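PDB 4TLV: ADP-ribosylating toxin CARDS from Mycoplasma pneumoniae, which transfers the ADP-ribosyl group from NAD(+) to multiple target proteins in vitro and causes vacuolation in mammalian cells, acting as the main virulence factor of the bacterium. Local coordinates for residues Tyr11-Arg16 and Thr57-Phe62; Arg61-Trp66 and Arg76-Tyr81; Leu477-Ile482 and Asn517-Glu522; Asn523-Phe528 and Arg547-Asn552. One frame throughout, in Å; residues are numbered along the deposited sequence.

Interaction 1: residues Tyr11-Arg16 and Thr57-Phe62; sequences YRVDLR and TAAIRF
Val13 packs against Ala59, Ile60 and Phe62 where strand 9-14 meets the C-terminal part of helix 56-60 and the turn that follows. Its CG1 lies anti to the backbone N (chi1 173°) and comes within 3.9 Å of Phe62 CZ, while its CB approaches CE1 of the same ring near the ring plane. The other methyl, CG2, lies 3.5 Å from Ala59 O and 4.0 Å from Ile60 CB. Valine's two branches let one methyl lie by the Phe62 ring while the other sits against Ala59 and Ile60. At Ala59 a single methyl is enough, since its CB lies only 3.6 Å from Tyr11 O and 3.9 Å from Tyr11 CB.

The polar link between the two backbones is indirect. A water accepts from Val13 N and donates to Ala59 O at 2.8 Å, so the gap between them is bridged by one molecule.

On the strand face turned from the helix, where the Arg12 side chain sets out, NE and NH2 both donate to Asp14 OD2, close to the guanidinium plane, with NE at 3.1 Å meeting the anti lone pair; NH1 goes to Ser51 O. Arg12 with Ser51 is consistent with the pairing of the first-strand arginine with the Ser-Thr-Ser strand in R-S-E class ADP-ribosyltransferases, as in pertussis toxin S1. Here Val13 packs that first strand of the mART fold against the helix.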
# COMPACT_ATOMS: atom_id res chain seq x y z
N TYR A 11 9.75 -10.27 4.46
CA TYR A 11 10.95 -10.25 3.60
C TYR A 11 11.84 -9.08 3.93
O TYR A 11 11.37 -8.01 4.32
CB TYR A 11 10.55 -10.14 2.12
CG TYR A 11 9.67 -11.28 1.75
CD1 TYR A 11 10.23 -12.47 1.29
CD2 TYR A 11 8.29 -11.21 1.91
CE1 TYR A 11 9.43 -13.55 0.99
CE2 TYR A 11 7.48 -12.31 1.61
CZ TYR A 11 8.08 -13.47 1.15
OH TYR A 11 7.30 -14.57 0.84
N ARG A 12 13.14 -9.27 3.73
CA ARG A 12 14.09 -8.23 4.04
C ARG A 12 15.30 -8.36 3.12
O ARG A 12 15.86 -9.45 2.97
CB ARG A 12 14.55 -8.36 5.49
CG ARG A 12 15.53 -7.24 5.93
CD ARG A 12 16.09 -7.54 7.33
NE ARG A 12 17.28 -6.74 7.60
CZ ARG A 12 17.26 -5.48 8.03
NH1 ARG A 12 16.10 -4.86 8.25
NH2 ARG A 12 18.41 -4.83 8.21
N VAL A 13 15.70 -7.24 2.52
CA VAL A 13 16.92 -7.21 1.70
C VAL A 13 18.06 -6.73 2.59
O VAL A 13 17.93 -5.71 3.28
CB VAL A 13 16.74 -6.27 0.48
CG1 VAL A 13 18.07 -6.10 -0.30
CG2 VAL A 13 15.62 -6.77 -0.44
N ASP A 14 19.17 -7.45 2.59
CA ASP A 14 20.27 -7.15 3.48
C ASP A 14 21.55 -7.50 2.72
O ASP A 14 21.58 -8.46 1.98
CB ASP A 14 20.14 -8.01 4.75
CG ASP A 14 20.91 -7.45 5.92
OD1 ASP A 14 22.15 -7.39 5.84
OD2 ASP A 14 20.27 -7.11 6.94
N LEU A 15 22.61 -6.72 2.91
CA LEU A 15 23.85 -6.98 2.19
C LEU A 15 24.66 -8.13 2.79
O LEU A 15 25.54 -8.69 2.15
CB LEU A 15 24.70 -5.70 2.07
CG LEU A 15 24.31 -4.85 0.85
CD1 LEU A 15 22.91 -4.31 0.98
CD2 LEU A 15 25.30 -3.71 0.62
N ARG A 16 24.34 -8.52 4.03
CA ARG A 16 25.01 -9.66 4.65
C ARG A 16 24.63 -10.96 3.95
O ARG A 16 23.48 -11.16 3.56
CB ARG A 16 24.68 -9.74 6.13
CG ARG A 16 25.12 -8.52 6.92
CD ARG A 16 24.79 -8.68 8.39
NE ARG A 16 24.98 -7.43 9.12
CZ ARG A 16 26.10 -7.11 9.76
NH1 ARG A 16 27.13 -7.95 9.77
NH2 ARG A 16 26.19 -5.94 10.40
N THR A 57 8.40 -7.41 -3.24
CA THR A 57 8.44 -6.21 -4.04
C THR A 57 8.66 -4.94 -3.20
O THR A 57 9.43 -4.06 -3.58
CB THR A 57 7.18 -6.06 -4.90
OG1 THR A 57 7.06 -7.21 -5.76
CG2 THR A 57 7.25 -4.80 -5.75
N ALA A 58 7.97 -4.85 -2.07
CA ALA A 58 8.15 -3.71 -1.18
C ALA A 58 9.50 -3.77 -0.46
O ALA A 58 10.13 -2.73 -0.26
CB ALA A 58 6.98 -3.61 -0.17
N ALA A 59 9.95 -4.96 -0.08
CA ALA A 59 11.26 -5.09 0.57
C ALA A 59 12.39 -4.61 -0.34
O ALA A 59 13.42 -4.13 0.14
CB ALA A 59 11.52 -6.53 1.01
N ILE A 60 12.23 -4.77 -1.65
CA ILE A 60 13.35 -4.53 -2.56
C ILE A 60 13.29 -3.17 -3.26
O ILE A 60 14.25 -2.75 -3.93
CB ILE A 60 13.52 -5.68 -3.61
CG1 ILE A 60 14.89 -5.57 -4.30
CG2 ILE A 60 12.44 -5.62 -4.66
CD1 ILE A 60 15.29 -6.83 -5.07
N ARG A 61 12.18 -2.44 -3.08
CA ARG A 61 12.03 -1.14 -3.77
C ARG A 61 13.22 -0.19 -3.57
O ARG A 61 13.70 0.42 -4.54
CB ARG A 61 10.71 -0.47 -3.39
CG ARG A 61 10.48 0.94 -4.02
CD ARG A 61 10.65 0.95 -5.54
NE ARG A 61 10.53 2.32 -6.03
CZ ARG A 61 11.53 3.21 -6.01
NH1 ARG A 61 12.72 2.86 -5.54
NH2 ARG A 61 11.33 4.46 -6.47
N PHE A 62 13.70 -0.04 -2.33
CA PHE A 62 14.78 0.93 -2.07
C PHE A 62 16.00 0.56 -2.90
O PHE A 62 16.78 1.43 -3.30
CB PHE A 62 15.18 0.97 -0.58
CG PHE A 62 16.05 -0.19 -0.15
CD1 PHE A 62 15.49 -1.41 0.20
CD2 PHE A 62 17.44 -0.07 -0.14
CE1 PHE A 62 16.28 -2.50 0.57
CE2 PHE A 62 18.25 -1.17 0.23
CZ PHE A 62 17.66 -2.37 0.59
O HOH W 1 14.20 -4.74 2.74

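Interaction 2: residues Arg61-Trp66 and Arg76-Tyr81; sequences RFFGSW and RRAYLY
Within the mART domain, Phe63 and Arg76 join the loop after helix 56-60 to strand 76-84, a strand inside the antiparallel sheet of the ADP-ribosyltransferase fold, where Arg76 and Ala78 both turn toward the loop. The packing rests on the Phe63 ring. Its CG is anti to the backbone N (chi1 -163°), and the ring runs past Arg76 in the opposite direction to the arginine chain. The approach is tight at the rim, with Phe63 CZ only 3.3 Å from Arg76 CG. One carbon further, Arg76 CD sits over the face, offset toward the rim, in a CH-pi contact 3.9 Å from the Phe63 ring centroid. Ala78 adds its CB 3.7 Å from Phe63 CZ; alanine's single methyl suits a place this close to the ring. Val152 also touches Phe63, and Val13 touches Ala78.

Arginine suits its place because its methylenes can lie on a ring while its head reaches polar groups beyond. The chain bends at chi3 (-81°), which sets NE off the extended line. NH1 then donates to Ser65 O at 2.8 Å, nearly straight (172°), on a lone pair and in the guanidinium plane, and makes a second, weak bond to Phe63 O. The turn that offers these carbonyls is itself held: Phe62 O accepts from both Ser65 N and Ser65 OG, the hydroxyl at 2.8 Å. At the far end of the guanidinium, Arg76 NH2 donates to a water at 3.3 Å, and that water donates in turn to Trp66 O.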
# COMPACT_ATOMS: atom_id res chain seq x y z
N ARG A 61 12.18 -2.44 -3.08
CA ARG A 61 12.03 -1.14 -3.77
C ARG A 61 13.22 -0.19 -3.57
O ARG A 61 13.70 0.42 -4.54
CB ARG A 61 10.71 -0.47 -3.39
CG ARG A 61 10.48 0.94 -4.02
CD ARG A 61 10.65 0.95 -5.54
NE ARG A 61 10.53 2.32 -6.03
CZ ARG A 61 11.53 3.21 -6.01
NH1 ARG A 61 12.72 2.86 -5.54
NH2 ARG A 61 11.33 4.46 -6.47
N PHE A 62 13.70 -0.04 -2.33
CA PHE A 62 14.78 0.93 -2.07
C PHE A 62 16.00 0.56 -2.90
O PHE A 62 16.78 1.43 -3.30
CB PHE A 62 15.18 0.97 -0.58
CG PHE A 62 16.05 -0.19 -0.15
CD1 PHE A 62 15.49 -1.41 0.20
CD2 PHE A 62 17.44 -0.07 -0.14
CE1 PHE A 62 16.28 -2.50 0.57
CE2 PHE A 62 18.25 -1.17 0.23
CZ PHE A 62 17.66 -2.37 0.59
N PHE A 63 16.15 -0.73 -3.15
CA PHE A 63 17.34 -1.26 -3.80
C PHE A 63 17.38 -0.90 -5.30
O PHE A 63 18.43 -1.00 -5.94
CB PHE A 63 17.38 -2.79 -3.57
CG PHE A 63 18.73 -3.40 -3.84
CD1 PHE A 63 19.82 -3.09 -3.06
CD2 PHE A 63 18.88 -4.33 -4.87
CE1 PHE A 63 21.05 -3.67 -3.29
CE2 PHE A 63 20.11 -4.91 -5.11
CZ PHE A 63 21.20 -4.58 -4.32
N GLY A 64 16.25 -0.46 -5.84
CA GLY A 64 16.19 0.05 -7.21
C GLY A 64 16.44 1.55 -7.37
O GLY A 64 16.08 2.12 -8.40
N SER A 65 17.02 2.20 -6.35
CA SER A 65 17.34 3.63 -6.45
C SER A 65 18.22 3.90 -7.67
O SER A 65 19.11 3.11 -7.98
CB SER A 65 18.12 4.10 -5.23
OG SER A 65 17.31 4.08 -4.07
N TRP A 66 17.99 5.03 -8.33
CA TRP A 66 18.67 5.32 -9.59
C TRP A 66 20.07 5.88 -9.34
O TRP A 66 20.33 6.51 -8.32
CB TRP A 66 17.86 6.32 -10.41
CG TRP A 66 16.50 5.83 -10.84
CD1 TRP A 66 15.91 4.61 -10.56
CD2 TRP A 66 15.57 6.55 -11.65
NE1 TRP A 66 14.67 4.55 -11.15
CE2 TRP A 66 14.44 5.73 -11.82
CE3 TRP A 66 15.59 7.82 -12.23
CZ2 TRP A 66 13.33 6.14 -12.56
CZ3 TRP A 66 14.49 8.23 -12.97
CH2 TRP A 66 13.37 7.39 -13.12
N ARG A 76 25.66 -3.53 -8.01
CA ARG A 76 24.91 -3.51 -6.77
C ARG A 76 24.24 -4.86 -6.55
O ARG A 76 23.42 -5.29 -7.35
CB ARG A 76 23.89 -2.38 -6.86
CG ARG A 76 23.02 -2.24 -5.67
CD ARG A 76 21.92 -1.26 -6.01
NE ARG A 76 22.36 0.12 -5.89
CZ ARG A 76 21.63 1.16 -6.32
NH1 ARG A 76 20.45 0.94 -6.91
NH2 ARG A 76 22.10 2.39 -6.15
N ARG A 77 24.65 -5.55 -5.47
CA ARG A 77 24.16 -6.89 -5.13
C ARG A 77 23.84 -7.02 -3.64
O ARG A 77 24.48 -6.38 -2.81
CB ARG A 77 25.21 -7.96 -5.47
CG ARG A 77 25.36 -8.29 -6.94
CD ARG A 77 26.27 -9.52 -7.13
NE ARG A 77 26.32 -9.94 -8.53
CZ ARG A 77 27.44 -10.18 -9.21
NH1 ARG A 77 28.62 -10.04 -8.63
NH2 ARG A 77 27.37 -10.55 -10.48
N ALA A 78 22.87 -7.86 -3.31
CA ALA A 78 22.43 -8.05 -1.92
C ALA A 78 21.65 -9.35 -1.88
O ALA A 78 21.63 -10.08 -2.87
CB ALA A 78 21.55 -6.88 -1.46
N TYR A 79 21.03 -9.65 -0.74
CA TYR A 79 20.23 -10.86 -0.62
C TYR A 79 18.84 -10.56 -0.13
O TYR A 79 18.66 -9.74 0.76
CB TYR A 79 20.90 -11.86 0.32
CG TYR A 79 22.23 -12.30 -0.22
CD1 TYR A 79 22.31 -13.35 -1.12
CD2 TYR A 79 23.39 -11.62 0.12
CE1 TYR A 79 23.51 -13.74 -1.64
CE2 TYR A 79 24.60 -12.00 -0.41
CZ TYR A 79 24.66 -13.07 -1.29
OH TYR A 79 25.87 -13.46 -1.81
N LEU A 80 17.86 -11.22 -0.73
CA LEU A 80 16.48 -11.14 -0.26
C LEU A 80 16.26 -12.32 0.66
O LEU A 80 16.46 -13.46 0.25
CB LEU A 80 15.52 -11.22 -1.43
CG LEU A 80 14.03 -11.38 -1.09
CD1 LEU A 80 13.50 -10.08 -0.48
CD2 LEU A 80 13.27 -11.73 -2.34
N TYR A 81 15.86 -12.04 1.90
CA TYR A 81 15.58 -13.10 2.85
C TYR A 81 14.09 -13.27 3.11
O TYR A 81 13.37 -12.28 3.29
CB TYR A 81 16.26 -12.80 4.17
CG TYR A 81 17.75 -12.87 4.05
CD1 TYR A 81 18.40 -14.10 4.07
CD2 TYR A 81 18.52 -11.73 3.90
CE1 TYR A 81 19.77 -14.18 3.95
CE2 TYR A 81 19.89 -11.80 3.77
CZ TYR A 81 20.51 -13.03 3.80
OH TYR A 81 21.88 -13.13 3.68
O HOH W 2 21.20 5.53 -5.87

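Interaction 3: residues Leu477-Ile482 and Asn517-Glu522; sequences LKTSKI and NEDKDE
Lys481, on the segment 477-482 that leads into strand 481-485, reaches across and gives its ammonium to the loop 517-522: NZ donates to Glu518 O at 2.7 Å, in the plane of that carbonyl. Beside it, Thr479 packs on Asp519. The threonine CB and CG2 each lie 3.5 Å from Asp519 OD1, and its methyl also comes to 3.9 Å from Glu518 O, so a small branched residue fills the corner between carboxylate and backbone.

The next shell explains how the lysine is placed. Its chain bends at chi3 and chi4 (-68° and -66°), the latter turning NZ back toward its own segment, where it donates to Thr479 OG1 at 2.8 Å. Met516 O is a third acceptor, and three partners suit the three N-H bonds of a buried ammonium. Thr479 OG1 is bonded to Asp476 as well. Asp519 is held by Lys525 through OD1 and by Arg123 of the mART domain through OD2.

Further out, the Glu518 side chain folds back on its own loop. Its OE2 accepts at 2.8 Å from Lys520 N, which stands above the carboxylate plane, and from Asp521 N on the syn lone pair, while OE1 is bonded to His514. Glutamate is long enough to gather these groups. At the outer side one water accepts from Asn517 ND2 at 2.8 Å and, weakly, from Lys478 NZ. Lysine-to-carbonyl bonding thus joins the segment 477-482 to an irregular loop, both parts of the C-terminal beta-trefoil of D3.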
# COMPACT_ATOMS: atom_id res chain seq x y z
N LEU A 477 -6.45 8.34 3.29
CA LEU A 477 -5.43 8.44 4.34
C LEU A 477 -4.81 9.83 4.45
O LEU A 477 -4.24 10.16 5.49
CB LEU A 477 -4.33 7.40 4.10
CG LEU A 477 -4.76 5.95 4.31
CD1 LEU A 477 -3.70 5.01 3.72
CD2 LEU A 477 -5.02 5.64 5.81
N LYS A 478 -4.87 10.63 3.39
CA LYS A 478 -4.29 11.98 3.48
C LYS A 478 -5.08 12.87 4.44
O LYS A 478 -4.50 13.67 5.16
CB LYS A 478 -4.23 12.67 2.11
CG LYS A 478 -3.15 12.15 1.18
CD LYS A 478 -3.19 12.89 -0.18
CE LYS A 478 -2.42 14.19 -0.13
NZ LYS A 478 -2.34 14.84 -1.48
N THR A 479 -6.40 12.74 4.42
CA THR A 479 -7.27 13.70 5.09
C THR A 479 -8.21 13.08 6.13
O THR A 479 -8.92 13.81 6.81
CB THR A 479 -8.16 14.45 4.08
OG1 THR A 479 -9.02 13.51 3.42
CG2 THR A 479 -7.31 15.21 3.04
N SER A 480 -8.22 11.75 6.23
CA SER A 480 -9.12 11.01 7.12
C SER A 480 -10.61 11.12 6.77
O SER A 480 -11.46 10.92 7.63
CB SER A 480 -8.91 11.41 8.60
OG SER A 480 -7.57 11.17 9.02
N LYS A 481 -10.93 11.44 5.52
CA LYS A 481 -12.33 11.48 5.10
C LYS A 481 -12.79 10.10 4.62
O LYS A 481 -11.98 9.25 4.21
CB LYS A 481 -12.55 12.56 4.03
CG LYS A 481 -12.21 13.98 4.49
CD LYS A 481 -12.81 15.03 3.56
CE LYS A 481 -12.15 14.99 2.19
NZ LYS A 481 -10.73 15.41 2.32
N ILE A 482 -14.10 9.85 4.71
CA ILE A 482 -14.68 8.62 4.21
C ILE A 482 -15.59 8.98 3.04
O ILE A 482 -16.39 9.91 3.15
CB ILE A 482 -15.50 7.91 5.30
CG1 ILE A 482 -14.53 7.29 6.32
CG2 ILE A 482 -16.39 6.81 4.72
CD1 ILE A 482 -15.20 6.80 7.60
N ASN A 517 -9.69 17.41 -1.58
CA ASN A 517 -8.50 18.02 -0.99
C ASN A 517 -8.74 18.77 0.32
O ASN A 517 -7.79 19.17 0.98
CB ASN A 517 -7.86 19.02 -1.96
CG ASN A 517 -7.60 18.44 -3.34
OD1 ASN A 517 -7.95 19.04 -4.37
ND2 ASN A 517 -6.98 17.28 -3.38
N GLU A 518 -10.00 19.02 0.65
CA GLU A 518 -10.29 19.83 1.84
C GLU A 518 -9.85 19.09 3.11
O GLU A 518 -10.12 17.90 3.27
CB GLU A 518 -11.78 20.24 1.88
CG GLU A 518 -12.09 21.30 2.92
CD GLU A 518 -12.20 20.71 4.31
OE1 GLU A 518 -12.68 19.55 4.43
OE2 GLU A 518 -11.81 21.39 5.28
N ASP A 519 -9.14 19.78 4.00
CA ASP A 519 -8.41 19.10 5.06
C ASP A 519 -8.52 19.78 6.42
O ASP A 519 -7.71 19.52 7.30
CB ASP A 519 -6.92 19.00 4.67
CG ASP A 519 -6.15 18.02 5.55
OD1 ASP A 519 -6.74 17.03 6.02
OD2 ASP A 519 -4.94 18.24 5.77
N LYS A 520 -9.52 20.64 6.62
CA LYS A 520 -9.61 21.34 7.89
C LYS A 520 -10.84 20.95 8.70
O LYS A 520 -10.77 20.81 9.92
CB LYS A 520 -9.57 22.86 7.69
CG LYS A 520 -9.30 23.62 9.00
CD LYS A 520 -9.42 25.13 8.85
CE LYS A 520 -9.25 25.81 10.21
NZ LYS A 520 -9.60 27.27 10.18
N ASP A 521 -11.96 20.77 8.02
CA ASP A 521 -13.25 20.57 8.69
C ASP A 521 -13.34 19.19 9.31
O ASP A 521 -13.53 18.18 8.62
CB ASP A 521 -14.39 20.78 7.70
CG ASP A 521 -15.77 20.73 8.36
OD1 ASP A 521 -15.87 20.34 9.55
OD2 ASP A 521 -16.76 21.08 7.69
N GLU A 522 -13.22 19.14 10.64
CA GLU A 522 -13.19 17.86 11.34
C GLU A 522 -14.50 17.08 11.31
O GLU A 522 -14.51 15.90 11.62
CB GLU A 522 -12.68 18.04 12.77
CG GLU A 522 -11.27 18.57 12.82
CD GLU A 522 -10.70 18.57 14.21
OE1 GLU A 522 -11.40 18.11 15.13
OE2 GLU A 522 -9.56 19.03 14.39
O HOH W 3 -5.39 16.01 -1.43

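Interaction 4: residues Asn523-Phe528 and Arg547-Asn552; sequences NFKWYF and RCYADN
Cys548 and Trp526 face each other as a non-hydrogen-bonded antiparallel pair, and here the packing is dense. Cys548 CB lies over the face of the indole, 3.6 Å from Trp526 CZ3, and SG makes a sulfur-aromatic contact with the same six-membered ring; cysteine is small enough to lie there. The next pair, Tyr527 with Arg547, is hydrogen-bonded both ways, with Tyr527 N to Arg547 O at 2.9 Å. Past the strand end, Tyr549 N donates to Lys525 O at 2.9 Å, from above the carbonyl plane. Lys525 CB, 3.5 Å from Tyr549 CD1, lies over one face of the Tyr549 ring, which meets the edge of Tyr527 in an offset edge-to-face pair (planes at 79°). The Tyr527 hydroxyl donates to Asn552 OD1 at 2.6 Å.

The outer side is looser. Asn523 OD1 touches only Ala550 CB across the contact, at 3.6 Å, and bonds to Asn496. Lys525 and Arg547 carry their charges away to Asp519 and Asp531; Lys525 takes part mainly by CB, Arg547 by CB and CD at the Tyr527 hydroxyl end.

In D3, Trp526 packs on Ile482 of strand 481-485, while Tyr527 and Tyr549 rest on helix 92-104 of the mART domain.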
# COMPACT_ATOMS: atom_id res chain seq x y z
N ASN A 523 -15.60 17.73 10.92
CA ASN A 523 -16.86 17.01 10.75
C ASN A 523 -16.86 16.06 9.56
O ASN A 523 -17.77 15.26 9.41
CB ASN A 523 -18.03 17.97 10.64
CG ASN A 523 -18.28 18.70 11.93
OD1 ASN A 523 -18.52 18.09 12.96
ND2 ASN A 523 -18.22 20.03 11.88
N PHE A 524 -15.83 16.13 8.73
CA PHE A 524 -15.69 15.17 7.64
C PHE A 524 -14.57 14.16 7.93
O PHE A 524 -14.27 13.30 7.10
CB PHE A 524 -15.35 15.87 6.32
CG PHE A 524 -16.52 16.58 5.66
CD1 PHE A 524 -17.40 15.88 4.85
CD2 PHE A 524 -16.70 17.94 5.82
CE1 PHE A 524 -18.46 16.52 4.23
CE2 PHE A 524 -17.77 18.60 5.21
CZ PHE A 524 -18.64 17.89 4.41
N LYS A 525 -13.93 14.30 9.10
CA LYS A 525 -12.82 13.42 9.49
C LYS A 525 -13.21 12.32 10.48
O LYS A 525 -13.86 12.59 11.50
CB LYS A 525 -11.66 14.25 10.05
CG LYS A 525 -11.14 15.29 9.06
CD LYS A 525 -9.82 15.86 9.50
CE LYS A 525 -9.25 16.76 8.39
NZ LYS A 525 -8.01 17.40 8.87
N TRP A 526 -12.79 11.08 10.18
CA TRP A 526 -13.16 9.92 10.98
C TRP A 526 -11.94 9.05 11.28
O TRP A 526 -10.95 9.08 10.55
CB TRP A 526 -14.20 9.08 10.24
CG TRP A 526 -15.40 9.86 9.87
CD1 TRP A 526 -15.56 10.65 8.76
CD2 TRP A 526 -16.61 9.97 10.62
NE1 TRP A 526 -16.80 11.24 8.78
CE2 TRP A 526 -17.47 10.84 9.91
CE3 TRP A 526 -17.05 9.42 11.83
CZ2 TRP A 526 -18.75 11.16 10.36
CZ3 TRP A 526 -18.34 9.75 12.28
CH2 TRP A 526 -19.17 10.61 11.55
N TYR A 527 -12.02 8.27 12.35
CA TYR A 527 -10.96 7.30 12.66
C TYR A 527 -11.56 6.02 13.21
O TYR A 527 -12.70 6.00 13.68
CB TYR A 527 -9.93 7.89 13.62
CG TYR A 527 -10.49 8.21 14.99
CD1 TYR A 527 -11.18 9.39 15.22
CD2 TYR A 527 -10.32 7.32 16.05
CE1 TYR A 527 -11.70 9.68 16.50
CE2 TYR A 527 -10.82 7.60 17.31
CZ TYR A 527 -11.51 8.78 17.53
OH TYR A 527 -12.02 9.05 18.79
N PHE A 528 -10.78 4.94 13.14
CA PHE A 528 -11.25 3.62 13.55
C PHE A 528 -10.69 3.27 14.93
O PHE A 528 -9.57 3.68 15.27
CB PHE A 528 -10.81 2.56 12.52
CG PHE A 528 -11.35 2.82 11.13
CD1 PHE A 528 -10.72 3.73 10.29
CD2 PHE A 528 -12.47 2.14 10.68
CE1 PHE A 528 -11.22 3.98 9.02
CE2 PHE A 528 -12.98 2.38 9.41
CZ PHE A 528 -12.36 3.31 8.57
N ARG A 547 -15.32 6.83 14.93
CA ARG A 547 -15.60 8.09 15.60
C ARG A 547 -15.14 9.28 14.77
O ARG A 547 -14.19 9.17 13.98
CB ARG A 547 -14.91 8.14 16.97
CG ARG A 547 -15.50 7.16 17.98
CD ARG A 547 -14.85 7.29 19.36
NE ARG A 547 -15.53 6.43 20.32
CZ ARG A 547 -15.25 5.14 20.51
NH1 ARG A 547 -14.29 4.56 19.79
NH2 ARG A 547 -15.92 4.44 21.41
N CYS A 548 -15.79 10.42 14.97
CA CYS A 548 -15.46 11.63 14.25
C CYS A 548 -14.39 12.43 15.01
O CYS A 548 -14.44 12.52 16.24
CB CYS A 548 -16.74 12.46 14.06
SG CYS A 548 -16.52 14.06 13.31
N TYR A 549 -13.41 12.98 14.31
CA TYR A 549 -12.38 13.80 14.96
C TYR A 549 -12.96 14.96 15.77
O TYR A 549 -12.40 15.35 16.79
CB TYR A 549 -11.46 14.46 13.93
CG TYR A 549 -10.29 13.65 13.38
CD1 TYR A 549 -10.47 12.39 12.82
CD2 TYR A 549 -9.02 14.20 13.33
CE1 TYR A 549 -9.39 11.68 12.26
CE2 TYR A 549 -7.94 13.51 12.79
CZ TYR A 549 -8.14 12.24 12.26
OH TYR A 549 -7.06 11.58 11.69
N ALA A 550 -14.04 15.56 15.27
CA ALA A 550 -14.52 16.83 15.83
C ALA A 550 -14.70 16.78 17.35
O ALA A 550 -14.15 17.61 18.07
CB ALA A 550 -15.82 17.28 15.15
N ASP A 551 -15.46 15.81 17.83
CA ASP A 551 -15.75 15.72 19.26
C ASP A 551 -16.02 14.27 19.64
O ASP A 551 -16.78 13.99 20.57
CB ASP A 551 -16.96 16.60 19.63
CG ASP A 551 -17.05 16.89 21.13
OD1 ASP A 551 -16.03 16.77 21.84
OD2 ASP A 551 -18.16 17.22 21.61
N ASN A 552 -15.39 13.34 18.91
CA ASN A 552 -15.54 11.91 19.17
C ASN A 552 -16.96 11.37 19.08
O ASN A 552 -17.29 10.38 19.73
CB ASN A 552 -14.89 11.52 20.50
CG ASN A 552 -13.41 11.65 20.44
OD1 ASN A 552 -12.81 11.40 19.39
ND2 ASN A 552 -12.79 12.07 21.54

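Interactions 1 and 2 lie in the mART domain and interactions 3 and 4 in D3, on opposite sides of the chain's centre. The first two are buried, share Arg61 and Phe62, and bring consecutive pieces of chain, helix 56-60 and the loop after it, against neighbouring strands of one sheet, joined directly by Arg12 O and Tyr81 N. The second two are only partly buried and also touch, through Ser480 with Tyr549 and with Trp526. Their chemistry differs: apolar packing with a water bridge in interaction 1, an arginine over a ring in interaction 2, a lysine holding loop carbonyls in interaction 3, and strand pairing with aromatic contacts in interaction 4.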